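Local coordinates for protein KLLA0C04147p (Kluyveromyces lactis, PDB 5H2D) that binds ergosterol through the OSBP-related domain described here, the C-terminal part of a longer protein, and probably transfers sterols between membranes, at residues K136-F141 with P159-F164; K265-G270 with P308-T313; Q396-K401 with A429-I434. All coordinates share one frame; numbering follows the deposited sequence.

In the fold
The three contacts follow one another in series from the N terminus, none enclosing or crossing another. Contact 1 closes a loop whose 17 intervening residues are mostly strand, bringing together the starts of strands 138-146 and 161-173. Contact 2 spans 37 residues and folds the approach to strand 314-319 back on strand 265-272, farther along the run of antiparallel strands. Contact 3 spans 27 residues and ties the lead-in to strand 400-404 to the C-terminal tail. Distant in sequence, contacts 1 and 3 nevertheless touch, Phe-141 CZ lying 3.6 Å from Trp-399 CD1. Contact 2 touches neither, its nearest atoms about 14 Å from contact 1 and about 27 Å from contact 3.

Contact 1 of 3, residues K136-F141 with P159-F164; sequences KSYRFF and PKWDFF
Trp-161 reaches across an intervening strand to pack against Tyr-138, and its indole can be followed outward atom by atom. With chi1 at 53°, CG sits between the backbone N and the carbonyl carbon, which turns the ring from CB toward segment 136-141. Halfway out, NE1 makes a weak 3.3 Å hydrogen bond to a water, which in turn donates to Lys-136 O and lies in the plane of the Tyr-138 ring at its edge. Farther along, CZ2 meets Tyr-138 CD2 at 4.0 Å. At the tip, CH2 rests 4.0 Å from Tyr-138 CB. The ring planes are inclined at 51°, an oblique packing.

Beside this pair, Pro-159 fits against the turn, its CD 3.0 Å from Ser-137 O, an oxygen also hydrogen-bonded to Ser-158. Helix 84-90 packs on the indole through Leu-86 and Asn-87. Ser-137 and Tyr-138 both face Arg-133, so the hairpin enters strand 138-146 through a G1 beta bulge. Strand 151-157 pairs with both strands of the contact, and the three form part of the antiparallel meander from which the OSBP-family beta-barrel is built.

Contact 2 of 3, residues K265-G270 with P308-T313; sequences KEWIFG and PKYDGT
Trp-267 and Tyr-310 form a T-shaped (edge-to-face) aromatic contact at the periphery of the domain, centred about 27 Å from the centre of the chain, where strand 265-272 meets the loop leading into strand 314-319. The indole supplies the edge and the phenol the face. Trp-267 CH2 stands 3.7 Å above the plane of the Tyr-310 ring, over its centre, while CZ2 comes within 3.6 Å of Tyr-310 CZ. The planes are inclined at 74°. Next along the indole edge, CZ3 lies 3.4 Å from Lys-309 O, near the ring plane, so that neighbouring C-H groups meet first a pi cloud and then a carbonyl oxygen.

Several features fix the two rings. A classic beta bulge, Glu-266 and Trp-267 both facing Val-258, shapes the strand where the indole departs. Trp-267 NE1 is hydrogen-bonded to Thr-96 and Tyr-310 OH to Asp-94, which ties the polar ends to the start of helix 95-108 and the residue just before it; Leu-97 packs on both rings. The loop is braced by an Asx turn: Asp-311 OD1 accepts from Thr-313 N at 3.0 Å, from above the carboxylate plane (N-H...O angle 167°), and from Thr-313 OG1 at 2.7 Å through its syn lone pair. Gly-312 supplies the left-handed backbone between them.

Trp-267 also makes a cation-pi contact with Lys-281, whose charge is shared with Glu-266 in a salt bridge. Even so, it may leave the indole's C-H edge slightly more positive, suited to the electron-rich phenol face and the carbonyl oxygen it meets.

Contact 3 of 3, residues Q396-K401 with A429-I434; sequences QQRWFK and ADEGDI
Arg-398 and Glu-431 form the compact centre of this contact, a salt bridge made through a single pair of atoms, NE and OE2, 2.6 Å apart. Because the guanidinium and carboxylate planes are inclined at 61°, the two groups do not lie flat side by side. The arginine chain bends at chi3 (-65°), which carries its guanidinium over the peptide that follows: Glu-431 C lies 3.2 Å above the guanidinium plane, toward its rim, and Gly-432 N approaches the same face. Gly-432, with no side chain, lets the group settle this close to the backbone.

Between the segments, packing is looser at the indole of Trp-399, although Arg-398 CG lies over one of its faces. Its CZ2 reaches Glu-431 CG at 4.1 Å, and a water makes the rest of the link, accepting from Trp-399 NE1 at 2.9 Å in the ring plane and donating to Glu-431 O at 3.0 Å. On the solvent side, Asp-430 and Asp-433 start away from segment 396-401, and Asp-433 forms a salt bridge with Arg-380 of helix 367-390.

Behind the contact, the Glu-143 carboxylate on strand 138-146 accepts from the backbone N of both Arg-398 and Trp-399. Tyr-419, at the start of helix 419-424, meets Trp-399 edge-to-face, and Gln-422 touches both Trp-399 and Glu-431, so segment 396-401 sits between strand and helix, with the tail against the helix.

Contact 1 of 3, residues K136-F141 with P159-F164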
loop_
_atom_site.group_PDB
_atom_site.type_symbol
_atom_site.label_atom_id
_atom_site.label_comp_id
_atom_site.label_asym_id
_atom_site.label_seq_id
_atom_site.Cartn_x
_atom_site.Cartn_y
_atom_site.Cartn_z
ATOM N N LYS A 136 -17.299 1.893 -0.398
ATOM C CA LYS A 136 -16.578 1.504 -1.600
ATOM C C LYS A 136 -16.688 0.013 -1.896
ATOM O O LYS A 136 -16.177 -0.442 -2.922
ATOM C CB LYS A 136 -15.095 1.886 -1.469
ATOM C CG LYS A 136 -14.847 3.341 -1.129
ATOM C CD LYS A 136 -15.453 4.262 -2.184
ATOM C CE LYS A 136 -15.121 5.711 -1.913
ATOM N NZ LYS A 136 -13.718 6.033 -2.269
ATOM N N SER A 137 -17.311 -0.754 -1.009
ATOM C CA SER A 137 -17.509 -2.193 -1.169
ATOM C C SER A 137 -16.200 -2.977 -1.251
ATOM O O SER A 137 -16.135 -4.006 -1.932
ATOM C CB SER A 137 -18.387 -2.493 -2.385
ATOM O OG SER A 137 -19.704 -2.003 -2.170
ATOM N N TYR A 138 -15.146 -2.559 -0.536
ATOM C CA TYR A 138 -13.949 -3.387 -0.493
ATOM C C TYR A 138 -13.541 -3.705 0.943
ATOM O O TYR A 138 -13.901 -3.005 1.894
ATOM C CB TYR A 138 -12.761 -2.755 -1.260
ATOM C CG TYR A 138 -12.099 -1.519 -0.667
ATOM C CD1 TYR A 138 -11.317 -1.605 0.478
ATOM C CD2 TYR A 138 -12.184 -0.282 -1.308
ATOM C CE1 TYR A 138 -10.683 -0.489 0.997
ATOM C CE2 TYR A 138 -11.544 0.841 -0.801
ATOM C CZ TYR A 138 -10.795 0.730 0.355
ATOM O OH TYR A 138 -10.156 1.844 0.856
ATOM N N ARG A 139 -12.782 -4.795 1.076
ATOM C CA ARG A 139 -12.187 -5.204 2.341
ATOM C C ARG A 139 -10.709 -5.454 2.102
ATOM O O ARG A 139 -10.338 -6.089 1.113
ATOM C CB ARG A 139 -12.873 -6.461 2.918
ATOM C CG ARG A 139 -12.653 -7.740 2.119
ATOM C CD ARG A 139 -13.532 -8.869 2.663
ATOM N NE ARG A 139 -13.088 -10.161 2.160
ATOM C CZ ARG A 139 -13.710 -11.309 2.385
ATOM N NH1 ARG A 139 -14.840 -11.330 3.089
ATOM N NH2 ARG A 139 -13.213 -12.436 1.901
ATOM N N PHE A 140 -9.877 -4.943 3.005
ATOM C CA PHE A 140 -8.430 -5.100 2.984
ATOM C C PHE A 140 -7.995 -5.846 4.234
ATOM O O PHE A 140 -8.456 -5.540 5.335
ATOM C CB PHE A 140 -7.735 -3.726 2.947
ATOM C CG PHE A 140 -6.242 -3.772 3.196
ATOM C CD1 PHE A 140 -5.355 -3.900 2.128
ATOM C CD2 PHE A 140 -5.730 -3.660 4.483
ATOM C CE1 PHE A 140 -3.982 -3.934 2.355
ATOM C CE2 PHE A 140 -4.351 -3.688 4.709
ATOM C CZ PHE A 140 -3.490 -3.817 3.639
ATOM N N PHE A 141 -7.077 -6.794 4.073
ATOM C CA PHE A 141 -6.527 -7.500 5.217
ATOM C C PHE A 141 -5.046 -7.754 4.990
ATOM O O PHE A 141 -4.625 -8.032 3.861
ATOM C CB PHE A 141 -7.227 -8.842 5.465
ATOM C CG PHE A 141 -6.697 -9.553 6.663
ATOM C CD1 PHE A 141 -6.961 -9.066 7.937
ATOM C CD2 PHE A 141 -5.886 -10.663 6.526
ATOM C CE1 PHE A 141 -6.447 -9.701 9.060
ATOM C CE2 PHE A 141 -5.366 -11.304 7.647
ATOM C CZ PHE A 141 -5.653 -10.816 8.912
ATOM N N PRO A 159 -16.174 -6.208 -5.349
ATOM C CA PRO A 159 -16.976 -6.901 -6.369
ATOM C C PRO A 159 -16.317 -6.942 -7.743
ATOM O O PRO A 159 -16.401 -7.968 -8.429
ATOM C CB PRO A 159 -18.289 -6.111 -6.380
ATOM C CG PRO A 159 -18.430 -5.613 -4.992
ATOM C CD PRO A 159 -16.993 -5.251 -4.575
ATOM N N LYS A 160 -15.625 -5.876 -8.154
ATOM C CA LYS A 160 -15.087 -5.797 -9.506
ATOM C C LYS A 160 -13.582 -6.028 -9.590
ATOM O O LYS A 160 -13.045 -6.096 -10.698
ATOM C CB LYS A 160 -15.418 -4.438 -10.127
ATOM C CG LYS A 160 -16.909 -4.113 -10.155
ATOM C CD LYS A 160 -17.194 -2.884 -11.010
ATOM C CE LYS A 160 -18.685 -2.561 -11.005
ATOM N NZ LYS A 160 -19.164 -2.140 -12.349
ATOM N N TRP A 161 -12.882 -6.148 -8.463
ATOM C CA TRP A 161 -11.430 -6.275 -8.523
ATOM C C TRP A 161 -10.910 -6.835 -7.204
ATOM O O TRP A 161 -11.512 -6.629 -6.148
ATOM C CB TRP A 161 -10.745 -4.929 -8.818
ATOM C CG TRP A 161 -11.155 -3.814 -7.880
ATOM C CD1 TRP A 161 -12.147 -2.899 -8.080
ATOM C CD2 TRP A 161 -10.576 -3.499 -6.602
ATOM N NE1 TRP A 161 -12.232 -2.037 -7.012
ATOM C CE2 TRP A 161 -11.279 -2.386 -6.088
ATOM C CE3 TRP A 161 -9.538 -4.049 -5.848
ATOM C CZ2 TRP A 161 -10.974 -1.814 -4.849
ATOM C CZ3 TRP A 161 -9.235 -3.478 -4.615
ATOM C CH2 TRP A 161 -9.956 -2.380 -4.126
ATOM N N ASP A 162 -9.797 -7.555 -7.292
ATOM C CA ASP A 162 -9.021 -7.972 -6.133
ATOM C C ASP A 162 -7.618 -7.398 -6.262
ATOM O O ASP A 162 -7.172 -7.033 -7.353
ATOM C CB ASP A 162 -8.933 -9.499 -6.020
ATOM C CG ASP A 162 -10.288 -10.165 -6.030
ATOM O OD1 ASP A 162 -11.225 -9.644 -5.386
ATOM O OD2 ASP A 162 -10.407 -11.206 -6.718
ATOM N N PHE A 163 -6.909 -7.327 -5.136
ATOM C CA PHE A 163 -5.551 -6.784 -5.127
ATOM C C PHE A 163 -4.804 -7.423 -3.970
ATOM O O PHE A 163 -5.195 -7.247 -2.813
ATOM C CB PHE A 163 -5.560 -5.258 -4.982
ATOM C CG PHE A 163 -4.191 -4.619 -5.040
ATOM C CD1 PHE A 163 -3.287 -4.939 -6.053
ATOM C CD2 PHE A 163 -3.835 -3.638 -4.123
ATOM C CE1 PHE A 163 -2.031 -4.317 -6.118
ATOM C CE2 PHE A 163 -2.596 -3.019 -4.195
ATOM C CZ PHE A 163 -1.694 -3.364 -5.185
ATOM N N PHE A 164 -3.719 -8.132 -4.261
ATOM C CA PHE A 164 -2.962 -8.759 -3.186
ATOM C C PHE A 164 -1.492 -8.815 -3.561
ATOM O O PHE A 164 -1.120 -8.731 -4.735
ATOM C CB PHE A 164 -3.500 -10.164 -2.847
ATOM C CG PHE A 164 -3.357 -11.187 -3.961
ATOM C CD1 PHE A 164 -2.192 -11.933 -4.092
ATOM C CD2 PHE A 164 -4.416 -11.447 -4.824
ATOM C CE1 PHE A 164 -2.073 -12.904 -5.101
ATOM C CE2 PHE A 164 -4.296 -12.421 -5.831
ATOM C CZ PHE A 164 -3.132 -13.136 -5.953
HETATM O O HOH W 1 -14.118 -0.745 -4.680
#

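Contact 2 of 3, residues K265-G270 with P308-T313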
loop_
_atom_site.group_PDB
_atom_site.type_symbol
_atom_site.label_atom_id
_atom_site.label_comp_id
_atom_site.label_asym_id
_atom_site.label_seq_id
_atom_site.Cartn_x
_atom_site.Cartn_y
_atom_site.Cartn_z
ATOM N N LYS A 265 1.324 0.716 -29.708
ATOM C CA LYS A 265 1.117 1.709 -28.657
ATOM C C LYS A 265 -0.310 2.243 -28.735
ATOM O O LYS A 265 -0.737 2.746 -29.780
ATOM C CB LYS A 265 2.137 2.840 -28.790
ATOM C CG LYS A 265 2.080 3.873 -27.673
ATOM C CD LYS A 265 3.116 4.970 -27.862
ATOM C CE LYS A 265 4.519 4.473 -27.572
ATOM N NZ LYS A 265 5.538 5.531 -27.848
ATOM N N GLU A 266 -1.063 2.110 -27.642
ATOM C CA GLU A 266 -2.461 2.515 -27.615
ATOM C C GLU A 266 -2.712 3.766 -26.798
ATOM O O GLU A 266 -3.606 4.546 -27.138
ATOM C CB GLU A 266 -3.336 1.384 -27.054
ATOM C CG GLU A 266 -3.345 0.109 -27.899
ATOM C CD GLU A 266 -4.585 -0.001 -28.770
ATOM O OE1 GLU A 266 -5.283 1.026 -28.957
ATOM O OE2 GLU A 266 -4.881 -1.121 -29.244
ATOM N N TRP A 267 -1.956 3.965 -25.720
ATOM C CA TRP A 267 -2.157 5.087 -24.817
ATOM C C TRP A 267 -0.808 5.512 -24.259
ATOM O O TRP A 267 0.100 4.692 -24.106
ATOM C CB TRP A 267 -3.092 4.729 -23.646
ATOM C CG TRP A 267 -4.393 4.089 -24.023
ATOM C CD1 TRP A 267 -4.638 2.752 -24.180
ATOM C CD2 TRP A 267 -5.638 4.755 -24.254
ATOM N NE1 TRP A 267 -5.957 2.549 -24.502
ATOM C CE2 TRP A 267 -6.594 3.761 -24.560
ATOM C CE3 TRP A 267 -6.038 6.091 -24.233
ATOM C CZ2 TRP A 267 -7.921 4.065 -24.847
ATOM C CZ3 TRP A 267 -7.358 6.393 -24.511
ATOM C CH2 TRP A 267 -8.286 5.383 -24.812
ATOM N N ILE A 268 -0.679 6.810 -23.975
ATOM C CA ILE A 268 0.428 7.324 -23.179
ATOM C C ILE A 268 -0.178 8.142 -22.050
ATOM O O ILE A 268 -1.318 8.602 -22.127
ATOM C CB ILE A 268 1.423 8.181 -23.992
ATOM C CG1 ILE A 268 0.683 9.307 -24.724
ATOM C CG2 ILE A 268 2.246 7.299 -24.936
ATOM C CD1 ILE A 268 1.593 10.248 -25.500
ATOM N N PHE A 269 0.594 8.300 -20.980
ATOM C CA PHE A 269 0.146 9.111 -19.859
ATOM C C PHE A 269 1.365 9.710 -19.182
ATOM O O PHE A 269 2.497 9.254 -19.374
ATOM C CB PHE A 269 -0.710 8.303 -18.871
ATOM C CG PHE A 269 0.044 7.229 -18.121
ATOM C CD1 PHE A 269 0.720 7.527 -16.944
ATOM C CD2 PHE A 269 0.036 5.917 -18.570
ATOM C CE1 PHE A 269 1.399 6.533 -16.246
ATOM C CE2 PHE A 269 0.710 4.931 -17.873
ATOM C CZ PHE A 269 1.385 5.241 -16.714
ATOM N N GLY A 270 1.126 10.748 -18.399
ATOM C CA GLY A 270 2.227 11.418 -17.735
ATOM C C GLY A 270 1.719 12.529 -16.850
ATOM O O GLY A 270 0.568 12.966 -16.953
ATOM N N PRO A 308 -12.307 9.229 -20.549
ATOM C CA PRO A 308 -11.377 8.866 -21.622
ATOM C C PRO A 308 -11.830 9.382 -22.976
ATOM O O PRO A 308 -13.023 9.534 -23.251
ATOM C CB PRO A 308 -11.377 7.333 -21.598
ATOM C CG PRO A 308 -11.986 6.957 -20.294
ATOM C CD PRO A 308 -12.918 8.046 -19.919
ATOM N N LYS A 309 -10.849 9.635 -23.828
ATOM C CA LYS A 309 -11.075 10.129 -25.178
ATOM C C LYS A 309 -10.294 9.260 -26.151
ATOM O O LYS A 309 -9.133 8.927 -25.901
ATOM C CB LYS A 309 -10.638 11.598 -25.319
ATOM C CG LYS A 309 -11.314 12.572 -24.377
ATOM C CD LYS A 309 -12.807 12.690 -24.648
ATOM C CE LYS A 309 -13.420 13.801 -23.808
ATOM N NZ LYS A 309 -14.866 14.037 -24.110
ATOM N N TYR A 310 -10.927 8.887 -27.261
ATOM C CA TYR A 310 -10.269 8.064 -28.265
ATOM C C TYR A 310 -9.754 8.863 -29.457
ATOM O O TYR A 310 -9.120 8.284 -30.346
ATOM C CB TYR A 310 -11.219 6.958 -28.747
ATOM C CG TYR A 310 -11.215 5.725 -27.858
ATOM C CD1 TYR A 310 -11.950 5.693 -26.675
ATOM C CD2 TYR A 310 -10.468 4.605 -28.200
ATOM C CE1 TYR A 310 -11.947 4.573 -25.857
ATOM C CE2 TYR A 310 -10.450 3.479 -27.382
ATOM C CZ TYR A 310 -11.196 3.474 -26.219
ATOM O OH TYR A 310 -11.201 2.363 -25.406
ATOM N N ASP A 311 -9.980 10.171 -29.486
ATOM C CA ASP A 311 -9.596 10.983 -30.636
ATOM C C ASP A 311 -8.192 11.562 -30.523
ATOM O O ASP A 311 -7.774 12.311 -31.412
ATOM C CB ASP A 311 -10.611 12.113 -30.855
ATOM C CG ASP A 311 -10.743 13.039 -29.656
ATOM O OD1 ASP A 311 -9.908 12.967 -28.727
ATOM O OD2 ASP A 311 -11.691 13.859 -29.646
ATOM N N GLY A 312 -7.453 11.242 -29.456
ATOM C CA GLY A 312 -6.107 11.750 -29.301
ATOM C C GLY A 312 -5.985 13.024 -28.495
ATOM O O GLY A 312 -4.860 13.482 -28.262
ATOM N N THR A 313 -7.095 13.617 -28.067
ATOM C CA THR A 313 -7.003 14.747 -27.158
ATOM C C THR A 313 -6.708 14.248 -25.744
ATOM O O THR A 313 -6.950 13.089 -25.408
ATOM C CB THR A 313 -8.290 15.575 -27.165
ATOM O OG1 THR A 313 -9.390 14.764 -26.739
ATOM C CG2 THR A 313 -8.575 16.120 -28.566
#

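Contact 3 of 3, residues Q396-K401 with A429-I434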
loop_
_atom_site.group_PDB
_atom_site.type_symbol
_atom_site.label_atom_id
_atom_site.label_comp_id
_atom_site.label_asym_id
_atom_site.label_seq_id
_atom_site.Cartn_x
_atom_site.Cartn_y
_atom_site.Cartn_z
ATOM N N GLN A 396 4.256 -20.737 12.245
ATOM C CA GLN A 396 3.213 -20.814 11.234
ATOM C C GLN A 396 2.415 -19.520 11.236
ATOM O O GLN A 396 1.956 -19.060 12.288
ATOM C CB GLN A 396 2.294 -22.017 11.476
ATOM C CG GLN A 396 2.983 -23.365 11.280
ATOM C CD GLN A 396 2.114 -24.536 11.701
ATOM O OE1 GLN A 396 1.210 -24.392 12.528
ATOM N NE2 GLN A 396 2.385 -25.708 11.130
ATOM N N GLN A 397 2.254 -18.939 10.052
ATOM C CA GLN A 397 1.345 -17.822 9.869
ATOM C C GLN A 397 -0.084 -18.260 10.154
ATOM O O GLN A 397 -0.437 -19.432 10.004
ATOM C CB GLN A 397 1.450 -17.293 8.437
ATOM C CG GLN A 397 2.806 -16.677 8.087
ATOM C CD GLN A 397 3.893 -17.708 7.851
ATOM O OE1 GLN A 397 3.616 -18.873 7.550
ATOM N NE2 GLN A 397 5.140 -17.280 7.965
ATOM N N ARG A 398 -0.916 -17.308 10.561
ATOM C CA ARG A 398 -2.286 -17.652 10.928
ATOM C C ARG A 398 -3.256 -17.598 9.757
ATOM O O ARG A 398 -4.128 -18.467 9.637
ATOM C CB ARG A 398 -2.776 -16.726 12.042
ATOM C CG ARG A 398 -4.209 -16.965 12.435
ATOM C CD ARG A 398 -4.542 -16.231 13.727
ATOM N NE ARG A 398 -3.781 -16.777 14.846
ATOM C CZ ARG A 398 -2.979 -16.076 15.638
ATOM N NH1 ARG A 398 -2.821 -14.770 15.455
ATOM N NH2 ARG A 398 -2.337 -16.686 16.624
ATOM N N TRP A 399 -3.123 -16.607 8.878
ATOM C CA TRP A 399 -4.157 -16.304 7.904
ATOM C C TRP A 399 -3.699 -16.453 6.467
ATOM O O TRP A 399 -4.525 -16.310 5.558
ATOM C CB TRP A 399 -4.680 -14.875 8.123
ATOM C CG TRP A 399 -5.135 -14.616 9.536
ATOM C CD1 TRP A 399 -4.537 -13.808 10.465
ATOM C CD2 TRP A 399 -6.274 -15.193 10.185
ATOM N NE1 TRP A 399 -5.246 -13.840 11.651
ATOM C CE2 TRP A 399 -6.312 -14.688 11.499
ATOM C CE3 TRP A 399 -7.265 -16.091 9.777
ATOM C CZ2 TRP A 399 -7.310 -15.051 12.411
ATOM C CZ3 TRP A 399 -8.252 -16.447 10.678
ATOM C CH2 TRP A 399 -8.270 -15.929 11.977
ATOM N N PHE A 400 -2.414 -16.729 6.242
ATOM C CA PHE A 400 -1.830 -16.925 4.920
ATOM C C PHE A 400 -0.933 -18.153 4.962
ATOM O O PHE A 400 -0.411 -18.531 6.015
ATOM C CB PHE A 400 -0.968 -15.728 4.478
ATOM C CG PHE A 400 -1.731 -14.449 4.267
ATOM C CD1 PHE A 400 -2.037 -13.623 5.344
ATOM C CD2 PHE A 400 -2.070 -14.032 2.984
ATOM C CE1 PHE A 400 -2.741 -12.422 5.139
ATOM C CE2 PHE A 400 -2.759 -12.834 2.770
ATOM C CZ PHE A 400 -3.090 -12.027 3.858
ATOM N N LYS A 401 -0.743 -18.763 3.792
ATOM C CA LYS A 401 0.232 -19.826 3.618
ATOM C C LYS A 401 0.959 -19.610 2.301
ATOM O O LYS A 401 0.341 -19.254 1.299
ATOM C CB LYS A 401 -0.425 -21.220 3.624
ATOM C CG LYS A 401 0.557 -22.345 3.312
ATOM C CD LYS A 401 0.111 -23.689 3.870
ATOM C CE LYS A 401 1.218 -24.733 3.691
ATOM N NZ LYS A 401 1.057 -25.908 4.601
ATOM N N ALA A 429 -11.061 -14.104 19.667
ATOM C CA ALA A 429 -10.585 -13.558 20.937
ATOM C C ALA A 429 -9.250 -14.150 21.371
ATOM O O ALA A 429 -8.493 -13.496 22.098
ATOM C CB ALA A 429 -11.633 -13.770 22.026
ATOM N N ASP A 430 -8.932 -15.374 20.955
ATOM C CA ASP A 430 -7.662 -15.985 21.326
ATOM C C ASP A 430 -6.752 -16.215 20.121
ATOM O O ASP A 430 -5.876 -17.082 20.152
ATOM C CB ASP A 430 -7.895 -17.289 22.087
ATOM C CG ASP A 430 -7.721 -17.124 23.593
ATOM O OD1 ASP A 430 -6.898 -16.282 24.011
ATOM O OD2 ASP A 430 -8.406 -17.837 24.359
ATOM N N GLU A 431 -6.941 -15.435 19.054
ATOM C CA GLU A 431 -6.107 -15.540 17.854
ATOM C C GLU A 431 -4.921 -14.579 17.972
ATOM O O GLU A 431 -4.838 -13.549 17.300
ATOM C CB GLU A 431 -6.928 -15.257 16.603
ATOM C CG GLU A 431 -7.968 -16.326 16.270
ATOM C CD GLU A 431 -7.354 -17.623 15.773
ATOM O OE1 GLU A 431 -8.118 -18.561 15.457
ATOM O OE2 GLU A 431 -6.111 -17.710 15.684
ATOM N N GLY A 432 -3.999 -14.934 18.850
ATOM C CA GLY A 432 -2.768 -14.181 18.989
ATOM C C GLY A 432 -2.716 -13.392 20.291
ATOM O O GLY A 432 -3.745 -12.977 20.845
ATOM N N ASP A 433 -1.501 -13.175 20.784
ATOM C CA ASP A 433 -1.275 -12.434 22.029
ATOM C C ASP A 433 0.122 -11.809 21.929
ATOM O O ASP A 433 1.113 -12.408 22.350
ATOM C CB ASP A 433 -1.417 -13.351 23.234
ATOM C CG ASP A 433 -1.113 -12.652 24.548
ATOM O OD1 ASP A 433 -1.058 -11.398 24.581
ATOM O OD2 ASP A 433 -0.946 -13.369 25.558
ATOM N N ILE A 434 0.188 -10.611 21.338
ATOM C CA ILE A 434 1.472 -10.025 20.951
ATOM C C ILE A 434 1.685 -8.623 21.509
ATOM O O ILE A 434 2.793 -8.084 21.407
ATOM C CB ILE A 434 1.620 -10.005 19.413
ATOM C CG1 ILE A 434 0.474 -9.213 18.775
ATOM C CG2 ILE A 434 1.685 -11.433 18.867
ATOM C CD1 ILE A 434 0.598 -9.054 17.235
HETATM O O HOH W 2 -4.922 -12.791 14.348
#